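Local coordinates for N-terminal acetyltransferase-like protein (Chaetomium thermophilum, PDB 5NNP) that probably serves as the TPR-repeat auxiliary subunit of an N-terminal acetyltransferase complex, acting as a helical scaffold for the catalytic partner, at residues A244-L249 with D281-K286; G202-A207 with S233-K238; P297-S302 with K330-D335; T512-F517 with L662-Q667. All coordinates share one frame; numbering follows the deposited sequence.

Interaction 1 of 4, residues A244-L249 with D281-K286; sequences AYRALL and DEYAAK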
# COMPACT_ATOMS: atom_id res chain seq x y z
N ALA A 244 -7.40 27.60 -13.04
CA ALA A 244 -7.71 26.46 -12.18
C ALA A 244 -6.49 25.93 -11.46
O ALA A 244 -6.55 25.57 -10.28
CB ALA A 244 -8.36 25.34 -13.00
N TYR A 245 -5.36 25.88 -12.16
CA TYR A 245 -4.12 25.42 -11.57
C TYR A 245 -3.57 26.44 -10.57
O TYR A 245 -2.94 26.07 -9.57
CB TYR A 245 -3.09 25.11 -12.66
CG TYR A 245 -3.31 23.76 -13.29
CD1 TYR A 245 -3.18 22.59 -12.54
CD2 TYR A 245 -3.68 23.65 -14.63
CE1 TYR A 245 -3.40 21.33 -13.12
CE2 TYR A 245 -3.90 22.40 -15.21
CZ TYR A 245 -3.75 21.25 -14.45
OH TYR A 245 -3.95 20.02 -15.01
N ARG A 246 -3.85 27.72 -10.83
CA ARG A 246 -3.50 28.76 -9.87
C ARG A 246 -4.27 28.56 -8.56
O ARG A 246 -3.69 28.70 -7.48
CB ARG A 246 -3.77 30.14 -10.44
CG ARG A 246 -2.74 30.58 -11.44
CD ARG A 246 -2.87 32.05 -11.77
NE ARG A 246 -1.56 32.58 -12.18
CZ ARG A 246 -1.15 32.68 -13.43
NH1 ARG A 246 -1.96 32.32 -14.42
NH2 ARG A 246 0.05 33.16 -13.69
N ALA A 247 -5.55 28.23 -8.66
CA ALA A 247 -6.37 27.93 -7.48
C ALA A 247 -5.78 26.79 -6.65
O ALA A 247 -5.73 26.87 -5.41
CB ALA A 247 -7.78 27.59 -7.90
N LEU A 248 -5.32 25.75 -7.33
CA LEU A 248 -4.74 24.60 -6.65
C LEU A 248 -3.39 24.95 -6.02
O LEU A 248 -3.05 24.46 -4.94
CB LEU A 248 -4.58 23.42 -7.61
CG LEU A 248 -5.89 22.69 -7.97
CD1 LEU A 248 -5.76 21.92 -9.27
CD2 LEU A 248 -6.32 21.76 -6.83
N LEU A 249 -2.64 25.82 -6.69
CA LEU A 249 -1.31 26.20 -6.20
C LEU A 249 -1.46 26.99 -4.91
O LEU A 249 -0.70 26.78 -3.96
CB LEU A 249 -0.54 27.02 -7.23
CG LEU A 249 0.21 26.26 -8.31
CD1 LEU A 249 0.71 27.23 -9.36
CD2 LEU A 249 1.37 25.47 -7.71
N ASP A 281 8.88 32.28 -9.12
CA ASP A 281 9.24 33.38 -8.23
C ASP A 281 7.97 34.02 -7.68
O ASP A 281 7.92 34.43 -6.52
CB ASP A 281 10.09 34.43 -8.97
CG ASP A 281 11.48 33.92 -9.29
OD1 ASP A 281 11.94 32.98 -8.61
OD2 ASP A 281 12.12 34.46 -10.21
N GLU A 282 6.94 34.07 -8.51
CA GLU A 282 5.69 34.67 -8.09
C GLU A 282 5.11 33.97 -6.87
O GLU A 282 4.69 34.63 -5.93
CB GLU A 282 4.69 34.65 -9.23
CG GLU A 282 3.38 35.28 -8.88
CD GLU A 282 2.42 35.26 -10.02
OE1 GLU A 282 2.84 35.60 -11.15
OE2 GLU A 282 1.24 34.89 -9.80
N TYR A 283 5.10 32.64 -6.87
CA TYR A 283 4.55 31.91 -5.73
C TYR A 283 5.52 31.87 -4.56
O TYR A 283 5.09 31.78 -3.41
CB TYR A 283 4.11 30.50 -6.14
CG TYR A 283 2.81 30.60 -6.92
CD1 TYR A 283 1.58 30.61 -6.28
CD2 TYR A 283 2.82 30.77 -8.30
CE1 TYR A 283 0.41 30.74 -6.98
CE2 TYR A 283 1.66 30.90 -9.00
CZ TYR A 283 0.46 30.89 -8.34
OH TYR A 283 -0.71 31.03 -9.07
N ALA A 284 6.81 31.98 -4.84
CA ALA A 284 7.83 32.04 -3.78
C ALA A 284 7.68 33.32 -2.95
O ALA A 284 7.82 33.32 -1.73
CB ALA A 284 9.22 31.94 -4.36
N ALA A 285 7.41 34.42 -3.64
CA ALA A 285 7.12 35.69 -3.00
C ALA A 285 5.82 35.62 -2.20
O ALA A 285 5.74 36.14 -1.09
CB ALA A 285 7.02 36.79 -4.05
N LYS A 286 4.81 34.96 -2.76
CA LYS A 286 3.49 34.91 -2.16
C LYS A 286 3.47 33.93 -1.00
O LYS A 286 2.68 34.08 -0.07
CB LYS A 286 2.45 34.51 -3.22
CG LYS A 286 1.00 34.74 -2.83
CD LYS A 286 0.06 34.34 -3.95
CE LYS A 286 -1.40 34.56 -3.58
NZ LYS A 286 -2.31 34.10 -4.66
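Apolar contact carries the middle of this pairing, where L249 lies over one face of the Y283 ring. Its CD1 methyl sits 4.0 Å from the centroid of the Y283 ring and 22° off the ring normal, a CH-pi contact displaced toward the CZ-CE2 rim, while L249 CB comes within 3.8 Å of Y283 CE1. With CG anti to the carbonyl carbon (chi1 -75°), Y283 carries its ring across to the facing helix. A tyrosine suits this place because its ring is broad enough to meet a branched leucine and long enough to reach across where the axes of the two segments pass 12.5 Å apart.

Its hydroxyl end butts across the stem of R246. Y283 OH lies 3.2 Å from R246 CG, and the two side chains cross nearly at right angles. Beyond the hydroxyl, the R246 guanidinium is turned edge-on toward the E282 carboxylate. R246 NE and E282 OE2 are 4.3 Å apart, too far for a salt bridge, so their attraction is probably modest; a true salt bridge joins the helices a little further on, from K286 NZ to D250.

The two segments run the same way at 35° to each other, as in an alpha-alpha superhelix of TPR type. Helix 256-265 packs against R246 through L262 and against L249 through Y258 and Y259; helix 221-234 packs against A244, Y245 and L248.

Interaction 2 of 4, residues G202-A207 with S233-K238; sequences GDIERA and SKLARK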
# COMPACT_ATOMS: atom_id res chain seq x y z
N GLY A 202 -15.32 8.43 -20.76
CA GLY A 202 -14.52 9.12 -21.76
C GLY A 202 -15.16 10.38 -22.28
O GLY A 202 -14.70 10.97 -23.26
N ASP A 203 -16.22 10.81 -21.61
CA ASP A 203 -16.97 11.99 -22.00
C ASP A 203 -16.54 13.20 -21.18
O ASP A 203 -17.26 13.66 -20.29
CB ASP A 203 -18.46 11.74 -21.81
CG ASP A 203 -19.31 12.52 -22.78
OD1 ASP A 203 -20.39 12.01 -23.15
OD2 ASP A 203 -18.91 13.64 -23.17
N ILE A 204 -15.35 13.72 -21.46
CA ILE A 204 -14.78 14.79 -20.66
C ILE A 204 -15.62 16.06 -20.78
O ILE A 204 -15.76 16.82 -19.84
CB ILE A 204 -13.33 15.08 -21.06
CG1 ILE A 204 -12.48 13.81 -20.89
CG2 ILE A 204 -12.76 16.21 -20.22
CD1 ILE A 204 -12.58 13.20 -19.52
N GLU A 205 -16.18 16.28 -21.96
CA GLU A 205 -17.06 17.41 -22.17
C GLU A 205 -18.25 17.37 -21.20
O GLU A 205 -18.61 18.37 -20.59
CB GLU A 205 -17.56 17.41 -23.61
CG GLU A 205 -18.55 18.49 -23.94
CD GLU A 205 -17.90 19.85 -24.04
OE1 GLU A 205 -16.71 19.90 -24.42
OE2 GLU A 205 -18.57 20.86 -23.73
N ARG A 206 -18.85 16.20 -21.05
CA ARG A 206 -20.05 16.09 -20.24
C ARG A 206 -19.72 16.12 -18.75
O ARG A 206 -20.50 16.66 -17.95
CB ARG A 206 -20.79 14.80 -20.57
CG ARG A 206 -22.26 14.86 -20.26
CD ARG A 206 -22.94 13.62 -20.77
NE ARG A 206 -23.20 12.65 -19.71
CZ ARG A 206 -22.75 11.41 -19.72
NH1 ARG A 206 -21.99 10.97 -20.72
NH2 ARG A 206 -23.06 10.60 -18.73
N ALA A 207 -18.59 15.55 -18.39
CA ALA A 207 -18.17 15.50 -17.00
C ALA A 207 -17.89 16.90 -16.45
O ALA A 207 -18.18 17.19 -15.28
CB ALA A 207 -16.94 14.60 -16.84
N SER A 233 -7.98 21.20 -18.95
CA SER A 233 -6.72 21.03 -19.67
C SER A 233 -6.91 20.06 -20.83
O SER A 233 -6.47 20.34 -21.94
CB SER A 233 -5.60 20.56 -18.74
OG SER A 233 -5.94 19.37 -18.05
N LYS A 234 -7.57 18.94 -20.58
CA LYS A 234 -7.88 17.98 -21.64
C LYS A 234 -8.75 18.56 -22.75
O LYS A 234 -8.69 18.09 -23.89
CB LYS A 234 -8.56 16.74 -21.07
CG LYS A 234 -7.65 15.90 -20.21
CD LYS A 234 -8.40 14.72 -19.66
CE LYS A 234 -7.49 13.76 -18.95
NZ LYS A 234 -8.29 12.58 -18.51
N LEU A 235 -9.56 19.56 -22.44
CA LEU A 235 -10.39 20.20 -23.45
C LEU A 235 -9.65 21.35 -24.13
O LEU A 235 -10.19 22.03 -24.99
CB LEU A 235 -11.70 20.69 -22.84
CG LEU A 235 -12.56 19.55 -22.28
CD1 LEU A 235 -13.79 20.07 -21.55
CD2 LEU A 235 -12.97 18.64 -23.41
N ALA A 236 -8.39 21.56 -23.74
CA ALA A 236 -7.54 22.59 -24.33
C ALA A 236 -8.11 23.97 -24.10
O ALA A 236 -7.93 24.88 -24.90
CB ALA A 236 -7.36 22.33 -25.80
N ARG A 237 -8.81 24.11 -22.99
CA ARG A 237 -9.35 25.39 -22.56
C ARG A 237 -8.35 26.05 -21.62
O ARG A 237 -8.49 26.02 -20.40
CB ARG A 237 -10.72 25.17 -21.91
CG ARG A 237 -11.72 24.67 -22.96
CD ARG A 237 -13.03 24.20 -22.39
NE ARG A 237 -13.68 25.24 -21.60
CZ ARG A 237 -14.91 25.14 -21.12
NH1 ARG A 237 -15.64 24.05 -21.36
NH2 ARG A 237 -15.41 26.13 -20.40
N LYS A 238 -7.32 26.64 -22.22
CA LYS A 238 -6.08 26.96 -21.51
C LYS A 238 -6.19 28.12 -20.54
O LYS A 238 -5.75 28.00 -19.39
CB LYS A 238 -4.96 27.21 -22.51
CG LYS A 238 -4.44 25.91 -23.11
CD LYS A 238 -3.22 26.10 -24.00
CE LYS A 238 -2.84 24.78 -24.64
NZ LYS A 238 -1.97 24.97 -25.83
O HOH W 1 -15.42 22.40 -23.90
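I204 and L235 join two interhelical turns of the alpha-alpha superhelix, each turn built on a Schellman motif followed by an N-cap residue. G202 and A236 take the positive-phi positions, and at G202 a CB would press on the preceding carbonyl O, which accounts for the glycine. D203, the first N-cap, holds R206 N by a weak bond, and its OD1 takes R206 NH1 in a salt bridge of 3.1 Å.

The close part is apolar. I204 CG2, anti to the backbone N while CG1 lies beside it (chi1 -59°), touches L235 CG at 3.9 Å and L235 CD2 at 4.0 Å; K234 CB borders the same methyl. L208 and Y231 add to this patch from helices 204-214 and 221-234. Replacing L235 with an alanine would probably open a gap beside the I204 methyl and strip the apolar flank from the E205 side chain.

The solvent side is looser, with E205 and K234 exposed. E205, bent at chi2 (74°), brings its carboxylate across the L235 methyls, 4.1 Å from OE1 to CD2. No direct bond joins E205 to R237; a water donates to E205 OE1 at 2.9 Å and accepts from R237 NH1 at 3.0 Å.

Interaction 3 of 4, residues P297-S302 with K330-D335; sequences PLNFLS and KHLYSD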
# COMPACT_ATOMS: atom_id res chain seq x y z
N PRO A 297 12.74 25.30 -9.65
CA PRO A 297 13.48 25.99 -10.72
C PRO A 297 14.90 25.47 -10.95
O PRO A 297 15.50 25.78 -11.98
CB PRO A 297 13.54 27.44 -10.22
CG PRO A 297 12.29 27.58 -9.41
CD PRO A 297 12.09 26.25 -8.73
N LEU A 298 15.43 24.70 -10.01
CA LEU A 298 16.76 24.13 -10.19
C LEU A 298 16.71 22.93 -11.13
O LEU A 298 17.74 22.38 -11.49
CB LEU A 298 17.37 23.71 -8.84
CG LEU A 298 17.54 24.77 -7.75
CD1 LEU A 298 17.97 24.13 -6.43
CD2 LEU A 298 18.50 25.88 -8.18
N ASN A 299 15.50 22.53 -11.51
CA ASN A 299 15.36 21.41 -12.44
C ASN A 299 15.67 21.81 -13.88
O ASN A 299 16.32 21.06 -14.61
CB ASN A 299 13.96 20.81 -12.35
CG ASN A 299 13.75 20.02 -11.07
OD1 ASN A 299 14.71 19.50 -10.50
ND2 ASN A 299 12.50 19.94 -10.61
N PHE A 300 15.23 23.00 -14.28
CA PHE A 300 15.38 23.46 -15.66
C PHE A 300 16.35 24.62 -15.79
O PHE A 300 16.77 24.97 -16.90
CB PHE A 300 14.03 23.87 -16.22
CG PHE A 300 13.33 24.91 -15.40
CD1 PHE A 300 13.59 26.26 -15.60
CD2 PHE A 300 12.44 24.54 -14.41
CE1 PHE A 300 12.95 27.23 -14.83
CE2 PHE A 300 11.79 25.51 -13.63
CZ PHE A 300 12.05 26.85 -13.85
N LEU A 301 16.71 25.24 -14.67
CA LEU A 301 17.73 26.28 -14.71
C LEU A 301 19.08 25.67 -15.08
O LEU A 301 19.34 24.50 -14.80
CB LEU A 301 17.83 27.02 -13.38
CG LEU A 301 16.81 28.14 -13.14
CD1 LEU A 301 16.95 28.69 -11.74
CD2 LEU A 301 16.98 29.23 -14.17
N SER A 302 19.92 26.47 -15.71
CA SER A 302 21.20 25.96 -16.20
C SER A 302 22.25 27.07 -16.26
O SER A 302 21.92 28.25 -16.18
CB SER A 302 21.01 25.33 -17.58
OG SER A 302 20.53 26.29 -18.50
N LYS A 330 19.61 15.81 -4.27
CA LYS A 330 20.38 14.78 -4.98
C LYS A 330 19.76 14.32 -6.30
O LYS A 330 20.45 13.76 -7.15
CB LYS A 330 20.58 13.55 -4.09
CG LYS A 330 19.31 12.84 -3.67
CD LYS A 330 19.65 11.66 -2.80
CE LYS A 330 18.58 10.60 -2.87
NZ LYS A 330 18.97 9.42 -2.06
N HIS A 331 18.46 14.57 -6.46
CA HIS A 331 17.77 14.27 -7.72
C HIS A 331 18.36 15.04 -8.90
O HIS A 331 18.17 14.65 -10.06
CB HIS A 331 16.28 14.60 -7.60
CG HIS A 331 16.00 16.07 -7.42
ND1 HIS A 331 16.13 16.71 -6.20
CD2 HIS A 331 15.59 17.01 -8.30
CE1 HIS A 331 15.81 17.99 -6.35
NE2 HIS A 331 15.49 18.19 -7.61
N LEU A 332 19.05 16.15 -8.62
CA LEU A 332 19.67 16.97 -9.67
C LEU A 332 20.99 16.40 -10.17
O LEU A 332 21.50 16.81 -11.21
CB LEU A 332 19.91 18.39 -9.16
CG LEU A 332 18.71 19.27 -8.81
CD1 LEU A 332 19.18 20.51 -8.10
CD2 LEU A 332 17.94 19.64 -10.07
N TYR A 333 21.55 15.45 -9.43
CA TYR A 333 22.88 14.93 -9.70
C TYR A 333 22.96 14.10 -10.99
O TYR A 333 24.03 13.59 -11.34
CB TYR A 333 23.37 14.10 -8.50
CG TYR A 333 23.98 14.94 -7.39
CD1 TYR A 333 23.44 16.18 -7.06
CD2 TYR A 333 25.08 14.48 -6.68
CE1 TYR A 333 24.00 16.95 -6.04
CE2 TYR A 333 25.64 15.25 -5.66
CZ TYR A 333 25.09 16.48 -5.35
OH TYR A 333 25.64 17.25 -4.35
N SER A 334 21.84 13.97 -11.70
CA SER A 334 21.84 13.30 -12.99
C SER A 334 22.60 14.16 -13.99
O SER A 334 23.22 13.65 -14.91
CB SER A 334 20.41 13.02 -13.48
OG SER A 334 19.70 14.21 -13.80
N ASP A 335 22.53 15.47 -13.79
CA ASP A 335 23.26 16.44 -14.60
C ASP A 335 24.63 16.68 -13.96
O ASP A 335 24.73 17.15 -12.83
CB ASP A 335 22.47 17.74 -14.73
CG ASP A 335 23.17 18.78 -15.58
OD1 ASP A 335 24.35 19.08 -15.33
OD2 ASP A 335 22.52 19.32 -16.51
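L332 lays its two methyls across L298 and N299, CD1 coming to 3.8 Å from L298 CB and CD2 meeting both L298 O and N299 OD1. The contact joins two loops of the helical solenoid, one leading into helix 303-320, the other a 3-10 turn at 330-332 leading through the N-cap residue D335 into helix 336-352. Leucine suits this buried position, facing the other loop; L298, which it crosses at about a right angle, packs on F306, T309 and A310 of helix 303-320. With L332 cut back to an alanine, a gap would probably open beside L298 CB and the H331 ring, its backing gone, is likely to turn more freely, weakening its hold on N299.

That backing is L332 CG, 3.6 Å above one face of the imidazole. H331 CG stands between the backbone N and the carbonyl carbon (chi1 66°), which turns the ring edge to N299. H331 also packs on a polar side chain of another protein chain. Amide and imidazole planes stand 79° apart, and H331 NE2 gives N299 OD1 only a weak, bent hydrogen bond of 3.3 Å, the oxygen lying in the plane of the ring.

Interaction 4 of 4, residues T512-F517 with L662-Q667; sequences TVFSIF and LNYILQ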
# COMPACT_ATOMS: atom_id res chain seq x y z
N THR A 512 6.44 -15.90 6.45
CA THR A 512 5.70 -14.93 7.24
C THR A 512 5.31 -13.69 6.43
O THR A 512 4.20 -13.18 6.56
CB THR A 512 6.51 -14.53 8.49
OG1 THR A 512 6.61 -15.67 9.34
CG2 THR A 512 5.85 -13.40 9.26
N VAL A 513 6.22 -13.19 5.60
CA VAL A 513 5.91 -12.09 4.70
C VAL A 513 4.81 -12.47 3.69
O VAL A 513 3.97 -11.66 3.32
CB VAL A 513 7.17 -11.65 3.94
CG1 VAL A 513 6.84 -10.71 2.80
CG2 VAL A 513 8.16 -11.02 4.91
N PHE A 514 4.82 -13.72 3.25
CA PHE A 514 3.79 -14.22 2.36
C PHE A 514 2.41 -14.16 3.05
O PHE A 514 1.42 -13.73 2.45
CB PHE A 514 4.16 -15.65 1.93
CG PHE A 514 3.22 -16.25 0.94
CD1 PHE A 514 2.07 -16.92 1.36
CD2 PHE A 514 3.49 -16.18 -0.43
CE1 PHE A 514 1.20 -17.49 0.44
CE2 PHE A 514 2.62 -16.75 -1.37
CZ PHE A 514 1.47 -17.40 -0.93
N SER A 515 2.36 -14.56 4.32
CA SER A 515 1.14 -14.54 5.10
C SER A 515 0.62 -13.14 5.40
O SER A 515 -0.60 -12.92 5.46
CB SER A 515 1.35 -15.27 6.41
OG SER A 515 1.29 -16.66 6.18
N ILE A 516 1.54 -12.21 5.61
CA ILE A 516 1.17 -10.82 5.77
C ILE A 516 0.42 -10.35 4.54
O ILE A 516 -0.55 -9.59 4.65
CB ILE A 516 2.39 -9.92 6.04
CG1 ILE A 516 2.94 -10.20 7.44
CG2 ILE A 516 2.04 -8.47 5.92
CD1 ILE A 516 4.30 -9.57 7.69
N PHE A 517 0.84 -10.81 3.36
CA PHE A 517 0.16 -10.38 2.14
C PHE A 517 -1.21 -11.05 2.04
O PHE A 517 -2.16 -10.45 1.55
CB PHE A 517 1.01 -10.61 0.89
CG PHE A 517 1.83 -9.40 0.51
CD1 PHE A 517 1.33 -8.46 -0.37
CD2 PHE A 517 3.07 -9.17 1.09
CE1 PHE A 517 2.07 -7.33 -0.71
CE2 PHE A 517 3.81 -8.02 0.76
CZ PHE A 517 3.31 -7.11 -0.14
N LEU A 662 6.20 -18.18 -6.58
CA LEU A 662 6.54 -17.90 -7.97
C LEU A 662 5.34 -17.44 -8.80
O LEU A 662 5.44 -16.48 -9.57
CB LEU A 662 7.17 -19.14 -8.60
CG LEU A 662 7.54 -18.99 -10.07
CD1 LEU A 662 8.61 -17.92 -10.21
CD2 LEU A 662 7.97 -20.33 -10.66
N ASN A 663 4.21 -18.13 -8.65
CA ASN A 663 2.97 -17.77 -9.34
C ASN A 663 2.59 -16.30 -9.21
O ASN A 663 2.20 -15.65 -10.18
CB ASN A 663 1.80 -18.62 -8.84
CG ASN A 663 1.92 -20.09 -9.21
OD1 ASN A 663 2.57 -20.46 -10.20
ND2 ASN A 663 1.28 -20.93 -8.41
N TYR A 664 2.70 -15.76 -8.00
CA TYR A 664 2.42 -14.35 -7.79
C TYR A 664 3.48 -13.48 -8.45
O TYR A 664 3.18 -12.39 -8.93
CB TYR A 664 2.35 -14.01 -6.31
CG TYR A 664 1.08 -14.45 -5.63
CD1 TYR A 664 -0.12 -14.49 -6.33
CD2 TYR A 664 1.08 -14.81 -4.29
CE1 TYR A 664 -1.29 -14.87 -5.71
CE2 TYR A 664 -0.07 -15.20 -3.67
CZ TYR A 664 -1.26 -15.22 -4.39
OH TYR A 664 -2.42 -15.59 -3.77
N ILE A 665 4.71 -13.96 -8.43
CA ILE A 665 5.81 -13.22 -9.01
C ILE A 665 5.58 -13.03 -10.49
O ILE A 665 5.61 -11.91 -10.99
CB ILE A 665 7.16 -13.92 -8.80
CG1 ILE A 665 7.46 -14.04 -7.31
CG2 ILE A 665 8.27 -13.16 -9.52
CD1 ILE A 665 8.88 -14.53 -7.00
N LEU A 666 5.33 -14.13 -11.18
CA LEU A 666 5.11 -14.12 -12.63
C LEU A 666 3.80 -13.46 -13.03
O LEU A 666 3.69 -12.90 -14.12
CB LEU A 666 5.15 -15.55 -13.18
CG LEU A 666 6.48 -16.29 -13.07
CD1 LEU A 666 6.29 -17.71 -13.59
CD2 LEU A 666 7.61 -15.57 -13.81
N GLN A 667 2.80 -13.53 -12.16
CA GLN A 667 1.50 -12.99 -12.51
C GLN A 667 1.37 -11.51 -12.20
O GLN A 667 0.62 -10.81 -12.87
CB GLN A 667 0.40 -13.74 -11.79
CG GLN A 667 -0.96 -13.10 -12.00
CD GLN A 667 -2.02 -13.67 -11.10
OE1 GLN A 667 -1.74 -14.57 -10.30
NE2 GLN A 667 -3.24 -13.17 -11.23
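The backbone N of F517 is shared by two carbonyls, V513 O at 3.2 Å and, more weakly, F514 O at 3.1 Å, which anchors the helical turn from which the F514 side chain reaches over to Y664. These two rings alone make the contact between the segments. F514 CE2 lies 3.8 Å from Y664 CD2, and F514 CZ lies at the same 3.8 Å from Y664 CE2, so the CE2-CZ bond of F514 comes alongside the CD2-CE2 bond of Y664. Their planes are 27° apart, yet the centroids stand 5.9 Å from each other: the rings are nearly parallel but so far offset that little of one lies over the other, and F514 CE2 lies near the plane of the tyrosine, at its edge.

Helices 503-523 and 654-668 belong to the alpha-alpha superhelix of the auxiliary-subunit family, and here they are well separated, F514 CA and Y664 CA being 10.2 Å apart. Long flat side chains suit such a distance. F514 holds CG anti to its backbone N (chi1 -176°), which brings the far end of its ring toward the other helix. Helix 554-572 packs against both, touching F514 through Y556 and I665 through F557 and A560. Each ring also has a cationic partner: K660 makes a cation-pi contact with F514, and R551 makes one with Y664.

Overall arrangement
From the N terminus, interaction 2 first closes the chain between 202-207 and 233-238; interaction 1 joins the next helix, 238-251, to helix 273-286, and interaction 3 ties the loops 297-302 and 330-335. All three close short loops, with 25 to 31 residues between their segments, and follow one another in series. Interactions 1 and 2 touch where Y245 OH packs on S233 OG, and the centres of interactions 1 and 3 lie about 21 Å apart. Interaction 4 closes a far longer loop, from 512-517 to 662-667, its centre about 38 to 44 Å from the other centres. None nests within or crosses another: three link helices and turns close together in sequence, the fourth two helices far apart in it.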